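Shikimate 5-dehydrogenase (Thermus thermophilus, PDB 2D5C) catalyses the reversible NADPH-linked reduction of 3-dehydroshikimate to shikimate, the fourth of seven steps on the way to chorismate. Local coordinates at residues 2-7 with 242-247. Numbering follows the deposited sequence.
Sequences LRFAVL and LWTGLL
F4 and W243 carry most of this contact as an offset stack, in which the phenyl ring lies over one face of the six-membered ring of the indole. The ring centroids of F4 and W243 are 4.4 Å apart and the planes are tilted by 21°. Contact is closest at the rims, CE2 of F4 coming to 3.4 Å from CE3 of W243, and the two side chains run past each other in opposite senses. The stack joins strand 2-8, in the mixed sheet of the substrate-binding domain, to the last turn of helix 229-244, which also carries the shikimate-binding Q235; the side chain of W243 lies about 7 Å from the bound shikimate.

Aliphatic packing extends the apolar surface. The methyl CG2 of T244 sits at the edge of the F4 ring, 4.2 Å from CZ, and meets CD1 of L2 at 4.0 Å. A serine in place of F4 would probably leave the indole face without its aromatic cover and open a gap beside T244.

OG1 of T244 accepts from N of L246 at 3.0 Å, an ST turn at the helix end, and also hydrogen-bonds to O of F240; NE1 of W243 hydrogen-bonds to O of V87, which probably helps fix the indole's rotation. Between these two segments the joint thus rests on stacking and methyl packing, all four touching residues being buried.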
# COMPACT_ATOMS: atom_id res chain seq x y z
N LEU A 2 -5.40 12.42 -4.77
CA LEU A 2 -5.88 11.22 -4.10
C LEU A 2 -7.38 10.99 -4.30
O LEU A 2 -8.19 11.87 -4.01
CB LEU A 2 -5.57 11.34 -2.60
CG LEU A 2 -4.07 11.41 -2.29
CD1 LEU A 2 -3.83 11.98 -0.90
CD2 LEU A 2 -3.48 10.01 -2.42
N ARG A 3 -7.74 9.81 -4.80
CA ARG A 3 -9.13 9.46 -5.04
C ARG A 3 -9.53 8.35 -4.08
O ARG A 3 -9.02 7.23 -4.18
CB ARG A 3 -9.35 8.99 -6.48
CG ARG A 3 -9.07 10.04 -7.54
CD ARG A 3 -9.79 11.34 -7.23
NE ARG A 3 -9.48 12.39 -8.20
CZ ARG A 3 -9.64 13.69 -7.95
NH1 ARG A 3 -10.09 14.09 -6.77
NH2 ARG A 3 -9.35 14.59 -8.88
N PHE A 4 -10.43 8.66 -3.15
CA PHE A 4 -10.90 7.70 -2.16
C PHE A 4 -12.41 7.54 -2.25
O PHE A 4 -13.10 8.32 -2.92
CB PHE A 4 -10.54 8.18 -0.75
CG PHE A 4 -9.06 8.32 -0.52
CD1 PHE A 4 -8.53 9.54 -0.13
CD2 PHE A 4 -8.22 7.23 -0.66
CE1 PHE A 4 -7.16 9.68 0.12
CE2 PHE A 4 -6.85 7.35 -0.42
CZ PHE A 4 -6.32 8.58 -0.02
N ALA A 5 -12.94 6.53 -1.56
CA ALA A 5 -14.38 6.30 -1.55
C ALA A 5 -14.77 5.29 -0.49
O ALA A 5 -13.94 4.51 -0.02
CB ALA A 5 -14.84 5.81 -2.93
N VAL A 6 -16.04 5.33 -0.09
CA VAL A 6 -16.58 4.36 0.86
C VAL A 6 -17.59 3.59 0.01
O VAL A 6 -18.47 4.19 -0.61
CB VAL A 6 -17.30 5.02 2.08
CG1 VAL A 6 -18.45 5.91 1.61
CG2 VAL A 6 -17.82 3.92 3.01
N LEU A 7 -17.43 2.28 -0.06
CA LEU A 7 -18.31 1.43 -0.85
C LEU A 7 -19.24 0.65 0.08
O LEU A 7 -18.82 0.14 1.11
CB LEU A 7 -17.49 0.44 -1.68
CG LEU A 7 -16.38 1.00 -2.56
CD1 LEU A 7 -15.64 -0.14 -3.24
CD2 LEU A 7 -16.96 1.96 -3.59
N LEU A 242 -2.83 4.38 6.35
CA LEU A 242 -2.47 3.21 5.54
C LEU A 242 -2.33 3.64 4.08
O LEU A 242 -1.39 3.23 3.40
CB LEU A 242 -3.53 2.11 5.61
CG LEU A 242 -3.72 1.36 6.93
CD1 LEU A 242 -4.78 0.29 6.75
CD2 LEU A 242 -2.41 0.75 7.38
N TRP A 243 -3.26 4.46 3.61
CA TRP A 243 -3.23 4.91 2.23
C TRP A 243 -2.11 5.88 1.86
O TRP A 243 -1.57 5.80 0.76
CB TRP A 243 -4.55 5.60 1.85
CG TRP A 243 -5.75 4.73 1.93
CD1 TRP A 243 -5.83 3.39 1.65
CD2 TRP A 243 -7.07 5.14 2.31
NE1 TRP A 243 -7.12 2.94 1.84
CE2 TRP A 243 -7.90 4.00 2.24
CE3 TRP A 243 -7.62 6.37 2.70
CZ2 TRP A 243 -9.26 4.05 2.55
CZ3 TRP A 243 -8.99 6.42 3.01
CH2 TRP A 243 -9.79 5.26 2.94
N THR A 244 -1.75 6.78 2.78
CA THR A 244 -0.75 7.81 2.47
C THR A 244 0.54 7.85 3.29
O THR A 244 1.51 8.47 2.86
CB THR A 244 -1.36 9.20 2.64
OG1 THR A 244 -1.65 9.40 4.03
CG2 THR A 244 -2.64 9.33 1.84
N GLY A 245 0.52 7.23 4.47
CA GLY A 245 1.68 7.27 5.34
C GLY A 245 1.54 8.46 6.29
O GLY A 245 2.40 8.71 7.12
N LEU A 246 0.43 9.19 6.17
CA LEU A 246 0.19 10.36 7.02
C LEU A 246 -1.02 10.14 7.92
O LEU A 246 -2.03 9.61 7.48
CB LEU A 246 -0.06 11.60 6.15
CG LEU A 246 1.10 12.07 5.27
CD1 LEU A 246 0.64 13.16 4.32
CD2 LEU A 246 2.23 12.56 6.15
N LEU A 247 -0.91 10.55 9.18
CA LEU A 247 -2.03 10.40 10.12
C LEU A 247 -2.78 11.72 10.35
O LEU A 247 -2.24 12.64 10.96
CB LEU A 247 -1.53 9.86 11.47
CG LEU A 247 -2.58 9.52 12.53
CD1 LEU A 247 -3.43 8.33 12.09
CD2 LEU A 247 -1.88 9.19 13.84